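Local coordinates for protein putative acetyltransferase Sthe_0691 (Sphaerobacter thermophilus, PDB 3SHP) that probably transfers an acetyl group from acetyl-coenzyme A to an acceptor substrate, as a putative member of the GNAT acetyltransferase superfamily, at residues V14-M19 with H60-V65; S33-N38 with S75-F80; A85-H90 with I122-A127. All blocks are in the same frame, centred on the assembly; numbering follows the deposited sequence. Where two conformers were deposited one is given.

Interaction 1: V14-M19 with H60-V65; sequences VYLRAM and HLLAIV
Strand 14-18 runs antiparallel to strand 60-65, the segment axes approaching to 4.4 Å. The backbone bonds are uneven. Tyr-15 and Val-65 form a hydrogen-bonded pair with two short bonds, Tyr-15 N to Val-65 O at 2.8 Å and Val-65 N to Tyr-15 O at 2.7 Å. In the next such pair, Ala-63 N reaches Arg-17 O at 2.8 Å, almost along the C=O axis, whereas the return bond from Arg-17 N to Ala-63 O is weak. A last bond from Met-19 N to Leu-61 O (2.9 Å) carries the pairing one residue past the strand, approaching from above the carbonyl plane.

Apolar contacts fill both faces. With CG in the crowded position between N and carbonyl carbon (chi1 66°), the Tyr-15 ring lies over Val-65 in a CH-pi contact, Val-65 CB standing 3.7 Å above the Tyr-15 ring plane and offset toward the rim. Leu-16 and Ile-64 share the other face, which helix 98-116 covers through Val-109 and Ala-105. Selenomethionine Met-19 lies alongside Leu-61.

The polar ends find partners without leaving these hydrocarbons. The Arg-17 chain crosses Val-65 obliquely, so that one face of its guanidinium lies over Val-65 CG2 and Ala-63 CB. In the guanidinium plane, NH1 bonds to Ala-18 O at 3.0 Å, and it also forms a salt bridge with Asp-23. Tyr-15 OH bonds to Glu-70. The whole is an antiparallel pairing at the N-terminal side of the mixed sheet, consistent with the first strands of a GNAT fold.

Interaction 2: S33-N38 with S75-F80; sequences SRFPVN and SCRIEF. With SRT (S,R meso-tartaric acid), chain C.
In what is consistent with a GNAT fold, the loop 33-38, which follows helix 21-26, crosses strand 75-80 of the central sheet and meets it through Arg-77 and Glu-79. Arg-77 leaves the strand extended, CG anti to the backbone N (chi1 -167°), and then bends at chi3 (-67°), bringing its guanidinium under the loop. Pro-36 approaches tip to tip: its CD stands 3.9 Å above one face of the guanidinium, toward the rim, and its CG touches Arg-77 CD.

Phe-35 crosses the same arginine at about a right angle. Its CE1 lies 3.8 Å from Arg-77 NH1, with ring and guanidinium planes 60° apart, so the planes are well away from parallel. The ring also meets Trp-59 edge-to-face. Its far end borders the ligand pocket, with Phe-35 CZ 3.6 Å from O4 of the bound meso-tartaric acid. That ligand is held further by Trp-59 O and by Asp-97 of the second subunit.

Water supplies a polar link between loop and strand. Water 1 sits at the edge of the guanidinium, in its plane, accepting from Arg-77 NH1 at 3.1 Å and donating to Ser-33 O at 2.7 Å. One water thus meets the edge of the guanidinium while Pro-36 CD lies over one of its faces.

Glu-79 leaves the strand in the same way, CG anti to the backbone N, but its chain stays extended, so that the carboxylate reaches Asn-38. OE1 accepts from Ala-39 N and forms a salt bridge with Arg-149 of the third subunit, so this end of the contact faces a subunit interface. Against that twice-engaged oxygen rests the methylene of Asn-38, with CB 3.3 Å from Glu-79 OE1.

Interaction 3: A85-H90 with I122-A127; sequences ASLRFH and ITVEIA
Three parallel bridges, Ala-85 to Ile-122, Ser-86 to Thr-123 and Leu-87 to Val-124, set strands 85-90 and 122-127 side by side, 14° apart in direction. On the face bearing Leu-87, the main bump is that residue. Its CG takes the crowded position between N and carbonyl carbon (chi1 54°), which tips the isobutyl group toward the neighbouring strand, and Leu-87 CD2 comes within 3.6 Å of Thr-123 O, in the dip between Ile-122 CG2 and Val-124 CG2. Beyond it the ring edge of Phe-89 is presented, Phe-89 CE2 lying 3.9 Å from Val-124 CG1. Helix 98-116 closes this face, Leu-113 on Leu-87 and Leu-106 on Phe-89.

Thr-123 N to Ala-85 O and Leu-87 N to Thr-123 O bond nearly along the C=O axis, as does Glu-125 N to Leu-87 O at 3.2 Å. One step further a water takes over, accepting from Phe-89 N at 2.8 Å and donating to Glu-125 O at 2.8 Å. This is consistent with the splay between parallel strands that receives acetyl-CoA in GNAT enzymes.

On the face of Ser-86 and Thr-123, Arg-88 bends at chi3 and grips Glu-125 side-on, NE to OE1 and NH1 to OE2, each 2.9 Å. Both oxygens are met from above the carboxylate plane, the two flat groups standing 64° apart. A leucine here would remove both bonds and the one from NH2 to Asn-38 O, and would probably loosen the loop before strand 43-44. Because Arg-41 also binds Glu-125, the buried carboxylate has two positive neighbours, which is likely to keep it ionised.

All three contacts draw on one mixed sheet. Interactions 1 and 3 are buried strand pairings, antiparallel toward one side of the sheet and parallel near the chain centre, and both turn one face to helix 98-116; Ile-64 CD1 meets Phe-89 CD1 at 4.0 Å there. Interaction 2 is different, a partly buried loop laid on the strand between them, partly bridged by water and bordered by two other subunits. Its strand shares backbone bonds with both neighbours, through Cys-76 and Glu-79. Ion pairing inside a contact is confined to interaction 3, whose arginine also reaches the loop of interaction 2 at Asn-38; Arg-17, ion-paired outside its segments, and Arg-77 each have apolar carbon over one guanidinium face.

Interaction 1: V14-M19 with H60-V65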
loop_
_atom_site.group_PDB
_atom_site.type_symbol
_atom_site.label_atom_id
_atom_site.label_comp_id
_atom_site.label_asym_id
_atom_site.label_seq_id
_atom_site.Cartn_x
_atom_site.Cartn_y
_atom_site.Cartn_z
ATOM N N VAL A 14 4.422 31.149 -22.811
ATOM C CA VAL A 14 4.926 30.860 -21.480
ATOM C C VAL A 14 6.286 31.504 -21.208
ATOM O O VAL A 14 7.005 31.864 -22.131
ATOM C CB VAL A 14 5.070 29.330 -21.241
ATOM C CG1 VAL A 14 3.719 28.593 -21.519
ATOM C CG2 VAL A 14 6.211 28.770 -22.078
ATOM N N TYR A 15 6.633 31.620 -19.935
ATOM C CA TYR A 15 7.992 31.946 -19.584
ATOM C C TYR A 15 8.476 31.038 -18.495
ATOM O O TYR A 15 7.669 30.434 -17.786
ATOM C CB TYR A 15 8.165 33.414 -19.210
ATOM C CG TYR A 15 7.475 33.893 -17.965
ATOM C CD1 TYR A 15 8.151 33.964 -16.738
ATOM C CD2 TYR A 15 6.168 34.352 -18.023
ATOM C CE1 TYR A 15 7.520 34.438 -15.596
ATOM C CE2 TYR A 15 5.537 34.831 -16.900
ATOM C CZ TYR A 15 6.215 34.871 -15.687
ATOM O OH TYR A 15 5.533 35.365 -14.580
ATOM N N LEU A 16 9.797 30.917 -18.416
ATOM C CA LEU A 16 10.470 30.084 -17.448
ATOM C C LEU A 16 11.221 30.973 -16.492
ATOM O O LEU A 16 11.859 31.959 -16.895
ATOM C CB LEU A 16 11.443 29.113 -18.142
ATOM C CG LEU A 16 10.865 27.815 -18.743
ATOM C CD1 LEU A 16 9.571 28.010 -19.483
ATOM C CD2 LEU A 16 11.871 27.210 -19.692
ATOM N N ARG A 17 11.140 30.614 -15.217
ATOM C CA ARG A 17 11.853 31.317 -14.163
ATOM C C ARG A 17 12.088 30.280 -13.067
ATOM O O ARG A 17 11.467 29.245 -13.074
ATOM C CB ARG A 17 10.998 32.467 -13.619
ATOM C CG ARG A 17 9.553 32.050 -13.153
ATOM C CD ARG A 17 9.052 32.967 -12.027
ATOM N NE ARG A 17 7.688 32.650 -11.612
ATOM C CZ ARG A 17 7.341 31.711 -10.724
ATOM N NH1 ARG A 17 8.267 30.956 -10.114
ATOM N NH2 ARG A 17 6.045 31.524 -10.445
ATOM N N ALA A 18 12.976 30.576 -12.133
ATOM C CA ALA A 18 13.244 29.685 -11.011
ATOM C C ALA A 18 11.945 29.350 -10.286
ATOM O O ALA A 18 11.153 30.240 -9.968
ATOM C CB ALA A 18 14.277 30.318 -10.047
HETATM N N MSE A 19 11.688 28.065 -10.096
HETATM C CA MSE A 19 10.554 27.628 -9.280
HETATM C C MSE A 19 10.869 27.973 -7.826
HETATM O O MSE A 19 11.996 27.773 -7.363
HETATM C CB MSE A 19 10.324 26.127 -9.434
HETATM C CG MSE A 19 9.085 25.631 -8.721
HETATM SE SE MSE A 19 8.553 23.976 -9.519
HETATM C CE MSE A 19 6.733 23.758 -8.871
ATOM N N HIS A 60 18.191 21.778 -10.416
ATOM C CA HIS A 60 17.440 23.020 -10.503
ATOM C C HIS A 60 16.032 22.750 -10.938
ATOM O O HIS A 60 15.739 21.710 -11.553
ATOM C CB HIS A 60 18.144 23.996 -11.443
ATOM C CG HIS A 60 19.501 24.394 -10.953
ATOM N ND1 HIS A 60 19.685 25.297 -9.927
ATOM C CD2 HIS A 60 20.743 23.964 -11.307
ATOM C CE1 HIS A 60 20.983 25.428 -9.684
ATOM N NE2 HIS A 60 21.647 24.631 -10.512
ATOM N N LEU A 61 15.163 23.683 -10.592
ATOM C CA LEU A 61 13.780 23.622 -10.998
ATOM C C LEU A 61 13.350 24.942 -11.603
ATOM O O LEU A 61 13.502 25.982 -10.964
ATOM C CB LEU A 61 12.929 23.375 -9.773
ATOM C CG LEU A 61 12.625 21.946 -9.424
ATOM C CD1 LEU A 61 11.837 21.966 -8.086
ATOM C CD2 LEU A 61 11.836 21.300 -10.546
ATOM N N LEU A 62 12.806 24.886 -12.818
ATOM C CA LEU A 62 12.240 26.037 -13.461
ATOM C C LEU A 62 10.725 25.868 -13.509
ATOM O O LEU A 62 10.231 24.792 -13.876
ATOM C CB LEU A 62 12.795 26.187 -14.880
ATOM C CG LEU A 62 14.311 26.407 -15.042
ATOM C CD1 LEU A 62 14.666 26.529 -16.508
ATOM C CD2 LEU A 62 14.781 27.664 -14.279
ATOM N N ALA A 63 9.992 26.905 -13.120
ATOM C CA ALA A 63 8.559 26.925 -13.314
ATOM C C ALA A 63 8.249 27.302 -14.742
ATOM O O ALA A 63 8.910 28.178 -15.328
ATOM C CB ALA A 63 7.937 27.942 -12.390
ATOM N N ILE A 64 7.235 26.671 -15.313
ATOM C CA ILE A 64 6.757 27.111 -16.619
ATOM C C ILE A 64 5.482 27.907 -16.337
ATOM O O ILE A 64 4.537 27.385 -15.724
ATOM C CB ILE A 64 6.475 25.930 -17.534
ATOM C CG1 ILE A 64 7.741 25.060 -17.697
ATOM C CG2 ILE A 64 5.886 26.406 -18.891
ATOM C CD1 ILE A 64 7.458 23.682 -18.363
ATOM N N VAL A 65 5.464 29.172 -16.744
ATOM C CA VAL A 65 4.409 30.084 -16.311
ATOM C C VAL A 65 3.655 30.592 -17.523
ATOM O O VAL A 65 4.253 31.123 -18.454
ATOM C CB VAL A 65 4.984 31.292 -15.490
ATOM C CG1 VAL A 65 3.875 32.221 -15.014
ATOM C CG2 VAL A 65 5.852 30.827 -14.301
#

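Interaction 2: S33-N38 with S75-F80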
loop_
_atom_site.group_PDB
_atom_site.type_symbol
_atom_site.label_atom_id
_atom_site.label_comp_id
_atom_site.label_asym_id
_atom_site.label_seq_id
_atom_site.Cartn_x
_atom_site.Cartn_y
_atom_site.Cartn_z
ATOM N N SER A 33 7.595 17.044 -5.110
ATOM C CA SER A 33 8.811 17.733 -4.732
ATOM C C SER A 33 9.964 16.806 -4.399
ATOM O O SER A 33 11.113 17.263 -4.330
ATOM C CB SER A 33 8.534 18.563 -3.500
ATOM O OG SER A 33 7.905 19.750 -3.909
ATOM N N ARG A 34 9.675 15.528 -4.172
ATOM C CA ARG A 34 10.726 14.620 -3.760
ATOM C C ARG A 34 11.659 14.366 -4.936
ATOM O O ARG A 34 11.256 14.483 -6.102
ATOM C CB ARG A 34 10.144 13.321 -3.201
ATOM C CG ARG A 34 9.101 13.519 -2.079
ATOM C CD ARG A 34 8.422 12.173 -1.776
ATOM N NE ARG A 34 7.789 11.629 -2.988
ATOM C CZ ARG A 34 7.199 10.444 -3.081
ATOM N NH1 ARG A 34 7.149 9.638 -2.032
ATOM N NH2 ARG A 34 6.672 10.060 -4.237
ATOM N N PHE A 35 12.923 14.091 -4.625
ATOM C CA PHE A 35 13.909 13.920 -5.681
ATOM C C PHE A 35 13.807 12.564 -6.346
ATOM O O PHE A 35 13.651 11.548 -5.670
ATOM C CB PHE A 35 15.327 14.185 -5.178
ATOM C CG PHE A 35 15.648 15.653 -5.084
ATOM C CD1 PHE A 35 16.122 16.351 -6.203
ATOM C CD2 PHE A 35 15.418 16.353 -3.893
ATOM C CE1 PHE A 35 16.409 17.727 -6.148
ATOM C CE2 PHE A 35 15.686 17.728 -3.827
ATOM C CZ PHE A 35 16.190 18.418 -4.966
ATOM N N PRO A 36 13.875 12.553 -7.681
ATOM C CA PRO A 36 14.038 11.285 -8.398
ATOM C C PRO A 36 15.534 10.928 -8.410
ATOM O O PRO A 36 16.356 11.719 -7.909
ATOM C CB PRO A 36 13.542 11.629 -9.813
ATOM C CG PRO A 36 13.952 13.076 -9.981
ATOM C CD PRO A 36 13.895 13.716 -8.582
ATOM N N VAL A 37 15.903 9.772 -8.964
ATOM C CA VAL A 37 17.347 9.429 -9.014
ATOM C C VAL A 37 18.134 10.323 -9.976
ATOM O O VAL A 37 19.299 10.627 -9.730
ATOM C CB VAL A 37 17.644 7.924 -9.272
ATOM C CG1 VAL A 37 17.092 7.080 -8.118
ATOM C CG2 VAL A 37 17.051 7.433 -10.616
ATOM N N ASN A 38 17.484 10.760 -11.047
ATOM C CA ASN A 38 18.121 11.654 -12.005
ATOM C C ASN A 38 17.008 12.401 -12.735
ATOM O O ASN A 38 15.823 12.138 -12.474
ATOM C CB ASN A 38 18.985 10.840 -12.985
ATOM C CG ASN A 38 18.219 9.687 -13.593
ATOM O OD1 ASN A 38 17.097 9.853 -14.116
ATOM N ND2 ASN A 38 18.800 8.501 -13.506
ATOM N N SER A 75 6.663 22.375 -14.815
ATOM C CA SER A 75 7.993 22.574 -14.288
ATOM C C SER A 75 8.980 21.868 -15.193
ATOM O O SER A 75 8.634 20.932 -15.917
ATOM C CB SER A 75 8.093 22.003 -12.872
ATOM O OG SER A 75 7.896 20.610 -12.909
ATOM N N CYS A 76 10.211 22.339 -15.173
ATOM C CA CYS A 76 11.259 21.676 -15.905
ATOM C C CYS A 76 12.314 21.318 -14.879
ATOM O O CYS A 76 12.921 22.213 -14.257
ATOM C CB CYS A 76 11.819 22.598 -16.989
ATOM S SG CYS A 76 13.226 21.841 -17.835
ATOM N N ARG A 77 12.536 20.024 -14.685
ATOM C CA ARG A 77 13.564 19.602 -13.742
ATOM C C ARG A 77 14.899 19.364 -14.435
ATOM O O ARG A 77 14.991 18.594 -15.384
ATOM C CB ARG A 77 13.144 18.363 -12.963
ATOM C CG ARG A 77 14.083 18.139 -11.794
ATOM C CD ARG A 77 13.760 16.889 -10.986
ATOM N NE ARG A 77 12.498 16.958 -10.260
ATOM C CZ ARG A 77 12.349 17.485 -9.042
ATOM N NH1 ARG A 77 13.389 18.036 -8.395
ATOM N NH2 ARG A 77 11.145 17.454 -8.461
ATOM N N ILE A 78 15.934 20.043 -13.967
ATOM C CA ILE A 78 17.216 19.932 -14.600
ATOM C C ILE A 78 18.256 19.391 -13.618
ATOM O O ILE A 78 18.311 19.828 -12.460
ATOM C CB ILE A 78 17.705 21.311 -15.116
ATOM C CG1 ILE A 78 16.658 21.959 -16.045
ATOM C CG2 ILE A 78 19.048 21.155 -15.827
ATOM C CD1 ILE A 78 16.910 23.458 -16.287
ATOM N N GLU A 79 19.102 18.475 -14.097
ATOM C CA GLU A 79 20.205 17.951 -13.285
ATOM C C GLU A 79 21.530 18.152 -14.029
ATOM O O GLU A 79 21.715 17.619 -15.125
ATOM C CB GLU A 79 19.947 16.466 -12.934
ATOM C CG GLU A 79 21.130 15.741 -12.317
ATOM C CD GLU A 79 21.155 14.230 -12.590
ATOM O OE1 GLU A 79 20.408 13.726 -13.475
ATOM O OE2 GLU A 79 21.953 13.547 -11.909
ATOM N N PHE A 80 22.423 18.955 -13.466
ATOM C CA PHE A 80 23.741 19.135 -14.069
ATOM C C PHE A 80 24.721 18.144 -13.477
ATOM O O PHE A 80 24.699 17.878 -12.264
ATOM C CB PHE A 80 24.314 20.553 -13.869
ATOM C CG PHE A 80 23.576 21.625 -14.618
ATOM C CD1 PHE A 80 22.813 22.566 -13.931
ATOM C CD2 PHE A 80 23.635 21.696 -16.006
ATOM C CE1 PHE A 80 22.115 23.553 -14.606
ATOM C CE2 PHE A 80 22.927 22.695 -16.704
ATOM C CZ PHE A 80 22.166 23.621 -15.999
HETATM O O1 SRT C . 21.082 19.805 -4.182
HETATM O O11 SRT C . 21.331 21.048 -5.950
HETATM C C1 SRT C . 20.599 20.591 -5.030
HETATM C C2 SRT C . 19.114 20.954 -4.918
HETATM O O2 SRT C . 18.575 21.481 -6.144
HETATM C C3 SRT C . 18.794 22.011 -3.856
HETATM O O3 SRT C . 19.874 22.155 -2.930
HETATM C C4 SRT C . 17.491 21.702 -3.141
HETATM O O4 SRT C . 17.387 20.670 -2.425
HETATM O O41 SRT C . 16.538 22.506 -3.274
HETATM O O HOH W 1 11.961 19.224 -5.951
HETATM O O HOH W 2 21.666 11.748 -9.887
#

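Interaction 3: A85-H90 with I122-A127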
loop_
_atom_site.group_PDB
_atom_site.type_symbol
_atom_site.label_atom_id
_atom_site.label_comp_id
_atom_site.label_asym_id
_atom_site.label_seq_id
_atom_site.Cartn_x
_atom_site.Cartn_y
_atom_site.Cartn_z
ATOM N N ALA A 85 23.883 18.069 -18.949
ATOM C CA ALA A 85 22.619 18.563 -18.442
ATOM C C ALA A 85 21.542 17.576 -18.851
ATOM O O ALA A 85 21.462 17.201 -20.022
ATOM C CB ALA A 85 22.314 19.916 -19.010
ATOM N N SER A 86 20.746 17.141 -17.875
ATOM C CA SER A 86 19.658 16.209 -18.085
ATOM C C SER A 86 18.375 16.862 -17.588
ATOM O O SER A 86 18.383 17.551 -16.570
ATOM C CB SER A 86 19.929 14.910 -17.322
ATOM O OG SER A 86 21.176 14.360 -17.716
ATOM N N LEU A 87 17.277 16.647 -18.296
ATOM C CA LEU A 87 16.017 17.293 -17.938
ATOM C C LEU A 87 14.767 16.551 -18.361
ATOM O O LEU A 87 14.772 15.757 -19.309
ATOM C CB LEU A 87 15.939 18.703 -18.494
ATOM C CG LEU A 87 16.159 18.905 -19.974
ATOM C CD1 LEU A 87 15.233 20.003 -20.461
ATOM C CD2 LEU A 87 17.636 19.268 -20.232
ATOM N N ARG A 88 13.703 16.834 -17.639
ATOM C CA ARG A 88 12.397 16.277 -17.917
ATOM C C ARG A 88 11.361 17.322 -17.523
ATOM O O ARG A 88 11.658 18.243 -16.756
ATOM C CB ARG A 88 12.199 14.944 -17.157
ATOM C CG ARG A 88 11.884 15.008 -15.644
ATOM C CD ARG A 88 11.234 13.660 -15.113
ATOM N NE ARG A 88 12.121 12.506 -15.329
ATOM C CZ ARG A 88 13.091 12.122 -14.493
ATOM N NH1 ARG A 88 13.874 11.086 -14.806
ATOM N NH2 ARG A 88 13.289 12.772 -13.344
ATOM N N PHE A 89 10.163 17.197 -18.055
ATOM C CA PHE A 89 9.116 18.184 -17.820
ATOM C C PHE A 89 7.984 17.502 -17.084
ATOM O O PHE A 89 7.724 16.317 -17.314
ATOM C CB PHE A 89 8.581 18.733 -19.150
ATOM C CG PHE A 89 9.622 19.432 -19.981
ATOM C CD1 PHE A 89 9.858 20.791 -19.825
ATOM C CD2 PHE A 89 10.373 18.725 -20.910
ATOM C CE1 PHE A 89 10.819 21.443 -20.588
ATOM C CE2 PHE A 89 11.350 19.363 -21.674
ATOM C CZ PHE A 89 11.569 20.735 -21.521
ATOM N N HIS A 90 7.316 18.252 -16.217
ATOM C CA HIS A 90 6.143 17.778 -15.504
ATOM C C HIS A 90 5.075 18.831 -15.760
ATOM O O HIS A 90 5.198 19.939 -15.264
ATOM C CB HIS A 90 6.402 17.692 -13.997
ATOM C CG HIS A 90 7.487 16.739 -13.605
ATOM N ND1 HIS A 90 7.264 15.388 -13.427
ATOM C CD2 HIS A 90 8.800 16.942 -13.335
ATOM C CE1 HIS A 90 8.395 14.799 -13.077
ATOM N NE2 HIS A 90 9.341 15.721 -13.007
ATOM N N ILE A 122 23.506 17.231 -23.615
ATOM C CA ILE A 122 22.167 17.628 -23.177
ATOM C C ILE A 122 21.253 16.440 -23.440
ATOM O O ILE A 122 21.282 15.868 -24.539
ATOM C CB ILE A 122 21.640 18.857 -23.970
ATOM C CG1 ILE A 122 22.591 20.051 -23.816
ATOM C CG2 ILE A 122 20.235 19.255 -23.512
ATOM C CD1 ILE A 122 22.182 21.329 -24.631
ATOM N N THR A 123 20.448 16.084 -22.437
ATOM C CA THR A 123 19.696 14.842 -22.435
ATOM C C THR A 123 18.278 15.179 -21.949
ATOM O O THR A 123 18.100 15.736 -20.848
ATOM C CB THR A 123 20.390 13.778 -21.520
ATOM O OG1 THR A 123 21.725 13.531 -21.984
ATOM C CG2 THR A 123 19.646 12.449 -21.510
ATOM N N VAL A 124 17.289 14.866 -22.784
ATOM C CA VAL A 124 15.888 15.223 -22.531
ATOM C C VAL A 124 14.958 14.008 -22.688
ATOM O O VAL A 124 15.009 13.295 -23.702
ATOM C CB VAL A 124 15.403 16.331 -23.504
ATOM C CG1 VAL A 124 14.044 16.880 -23.076
ATOM C CG2 VAL A 124 16.440 17.483 -23.589
ATOM N N GLU A 125 14.086 13.803 -21.709
ATOM C CA GLU A 125 13.049 12.765 -21.774
ATOM C C GLU A 125 11.848 13.313 -22.530
ATOM O O GLU A 125 11.358 14.425 -22.200
ATOM C CB GLU A 125 12.585 12.376 -20.369
ATOM C CG GLU A 125 13.621 11.685 -19.516
ATOM C CD GLU A 125 13.004 11.036 -18.241
ATOM O OE1 GLU A 125 11.825 11.333 -17.915
ATOM O OE2 GLU A 125 13.709 10.240 -17.568
ATOM N N ILE A 126 11.389 12.562 -23.550
ATOM C CA ILE A 126 10.191 12.920 -24.306
ATOM C C ILE A 126 9.410 11.671 -24.708
ATOM O O ILE A 126 9.964 10.766 -25.323
ATOM C CB ILE A 126 10.510 13.722 -25.604
ATOM C CG1 ILE A 126 11.466 14.898 -25.321
ATOM C CG2 ILE A 126 9.202 14.242 -26.246
ATOM C CD1 ILE A 126 11.996 15.570 -26.590
ATOM N N ALA A 127 8.124 11.623 -24.371
ATOM C CA ALA A 127 7.340 10.433 -24.668
ATOM C C ALA A 127 7.071 10.393 -26.163
ATOM O O ALA A 127 6.915 11.434 -26.785
ATOM C CB ALA A 127 6.025 10.428 -23.879
HETATM O O HOH W 3 23.153 14.444 -19.939
HETATM O O HOH W 4 9.837 15.133 -19.903
#